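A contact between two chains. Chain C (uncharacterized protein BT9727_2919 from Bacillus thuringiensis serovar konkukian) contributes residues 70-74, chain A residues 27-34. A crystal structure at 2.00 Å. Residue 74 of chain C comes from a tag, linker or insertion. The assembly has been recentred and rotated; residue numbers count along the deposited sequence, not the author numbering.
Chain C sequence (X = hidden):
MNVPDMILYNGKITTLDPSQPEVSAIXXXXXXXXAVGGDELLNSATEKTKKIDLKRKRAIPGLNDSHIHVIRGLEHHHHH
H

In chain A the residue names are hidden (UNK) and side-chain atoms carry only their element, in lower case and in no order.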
# COMPACT_ATOMS: atom_id res chain seq x y z
N VAL C 70 -3.44 8.08 5.80
CA VAL C 70 -4.21 7.06 5.10
C VAL C 70 -5.68 7.38 5.28
O VAL C 70 -6.18 7.44 6.40
CB VAL C 70 -3.93 5.64 5.68
CG1 VAL C 70 -4.70 4.60 4.88
CG2 VAL C 70 -2.43 5.34 5.62
N ILE C 71 -6.37 7.61 4.16
CA ILE C 71 -7.79 7.93 4.20
C ILE C 71 -8.55 6.65 4.52
O ILE C 71 -8.44 5.66 3.79
CB ILE C 71 -8.28 8.47 2.84
CG1 ILE C 71 -7.44 9.69 2.44
CG2 ILE C 71 -9.75 8.84 2.95
CD1 ILE C 71 -7.57 10.08 0.99
N ARG C 72 -9.30 6.66 5.61
CA ARG C 72 -10.07 5.49 6.04
C ARG C 72 -11.56 5.67 5.76
O ARG C 72 -12.33 4.71 5.78
CB ARG C 72 -9.87 5.25 7.54
CG ARG C 72 -8.43 4.97 7.99
CD ARG C 72 -7.89 3.68 7.38
NE ARG C 72 -6.51 3.43 7.79
CZ ARG C 72 -5.72 2.51 7.25
NH1 ARG C 72 -6.17 1.74 6.27
NH2 ARG C 72 -4.47 2.37 7.67
N GLY C 73 -11.97 6.91 5.49
CA GLY C 73 -13.38 7.17 5.25
C GLY C 73 -14.04 6.68 3.97
O GLY C 73 -15.25 6.87 3.80
N LEU C 74 -13.29 6.04 3.08
CA LEU C 74 -13.88 5.57 1.83
C LEU C 74 -14.48 4.18 1.92
O LEU C 74 -15.67 4.04 1.58
CB LEU C 74 -12.85 5.61 0.70
CG LEU C 74 -12.16 6.97 0.48
CD1 LEU C 74 -11.26 6.87 -0.74
CD2 LEU C 74 -13.20 8.08 0.30
N UNK A 27 -13.08 16.13 -0.76
CA UNK A 27 -14.32 16.13 0.03
C UNK A 27 -14.98 14.77 -0.10
O UNK A 27 -15.05 14.20 -1.20
c UNK A 27 -15.28 17.23 -0.46
N UNK A 28 -15.46 14.25 1.02
CA UNK A 28 -16.10 12.94 1.08
C UNK A 28 -17.49 13.05 1.67
O UNK A 28 -17.68 13.67 2.73
c UNK A 28 -12.94 10.99 2.25
c UNK A 28 -15.27 11.96 1.95
c UNK A 28 -13.87 11.81 1.38
c UNK A 28 -15.98 10.59 2.05
N UNK A 29 -18.47 12.47 0.98
CA UNK A 29 -19.85 12.48 1.44
C UNK A 29 -20.31 11.03 1.49
O UNK A 29 -20.33 10.34 0.47
o UNK A 29 -20.17 14.60 0.33
c UNK A 29 -20.74 13.29 0.49
c UNK A 29 -22.15 13.43 1.05
N UNK A 30 -20.66 10.58 2.69
CA UNK A 30 -21.05 9.20 2.95
C UNK A 30 -20.08 8.51 2.00
O UNK A 30 -20.33 8.42 0.79
o UNK A 30 -23.98 9.44 0.82
c UNK A 30 -21.98 8.64 1.87
o UNK A 30 -23.84 9.64 3.00
c UNK A 30 -23.37 9.29 1.89
N UNK A 31 -18.99 7.98 2.54
CA UNK A 31 -18.02 7.29 1.71
C UNK A 31 -17.50 7.37 0.30
O UNK A 31 -16.67 6.57 -0.12
N UNK A 32 -18.01 8.36 -0.44
CA UNK A 32 -17.64 8.57 -1.83
C UNK A 32 -17.07 9.98 -2.01
O UNK A 32 -17.53 10.93 -1.36
c UNK A 32 -18.86 8.41 -2.72
c UNK A 32 -19.75 7.16 -2.54
c UNK A 32 -20.95 7.25 -3.48
c UNK A 32 -18.94 5.90 -2.82
N UNK A 33 -16.09 10.13 -2.90
CA UNK A 33 -15.50 11.44 -3.15
C UNK A 33 -16.52 12.32 -3.87
O UNK A 33 -17.03 11.96 -4.93
c UNK A 33 -13.31 10.26 -3.45
c UNK A 33 -12.96 10.46 -1.99
c UNK A 33 -14.25 11.32 -4.03
c UNK A 33 -13.54 12.67 -4.08
N UNK A 34 -16.80 13.48 -3.28
CA UNK A 34 -17.78 14.44 -3.81
C UNK A 34 -17.14 15.57 -4.60
O UNK A 34 -17.78 16.19 -5.45
c UNK A 34 -19.88 15.66 -3.21
c UNK A 34 -18.56 15.11 -2.68
o UNK A 34 -18.83 14.16 -1.65

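Position 27 carries a single side-chain carbon, out of reach of chain C: one carbon and nothing beyond it is alanine, A:Ala27. Its O accepts a backbone hydrogen bond from N of position 34 at 2.8 Å, which ties the two strands of a hairpin together.

Position 28 has four carbons, forked at the first, with one arm two carbons long, and it points toward chain C. The end of the long arm lies 3.9 Å from CG2 of C:Ile71 and 3.5 Å from CD2 of C:Leu74. A fork at the first carbon with one extended arm is isoleucine, A:Ile28, and the atom making both approaches is its CD1.

Position 29 shows one carbon carrying an oxygen and another carbon, and it does not reach chain C. The pattern is that of threonine, A:Thr29; its backbone pairs with position 32, N to O at 3.0 Å and O to N at 3.2 Å.

At position 30, two carbons, the second bearing two oxygens, give a short carboxylate that leads away from chain C, so no charge enters the contact. This is aspartate, A:Asp30.

Position 31 has no side-chain atoms, and its bare CA comes within 3.5 Å of O of C:Gly73 in a CA-H...O contact. It is glycine, A:Gly31. Its positive phi of 32° by itself favours glycine, and an ideal CB would sit 3.4 Å from O of C:Leu74.

Position 32 has four carbons forked at the second, and its CB points away from chain C. This is leucine, A:Leu32.

Position 33 again has four carbons forked at the first with one long arm. The CB points sideways, yet the end of that arm comes nearer, to 3.3 Å from CD2 of C:Leu74; this is isoleucine, A:Ile33, and that atom is CD1.

Position 34, one carbon with an oxygen and a carbon, out of reach of chain C, is threonine, A:Thr34. Its OG1 makes a very short hydrogen bond, 2.4 Å, with OG1 of A:Thr29, inside the hairpin.

The rule here is apolar packing beside a tight turn. C:Leu74, a tag residue, places CD2 against both isoleucines of chain A, while C:Ile71 adds to the patch through A:Ile28. At the turn the backbones come close: CA of C:Leu74 lies 3.5 Å from O of A:Gly31, a second CA-H...O contact. No hydrogen bond crosses between the stretches, and O of C:Leu74 faces O of A:Gly31 at 3.2 Å, two acceptors with no proton to share. With 232 Å² buried, this small contact rests on apolar packing with two CA-H...O contacts beside it, the packing partly supplied by a tag residue.

Chain A 27-34: AITDGLIT
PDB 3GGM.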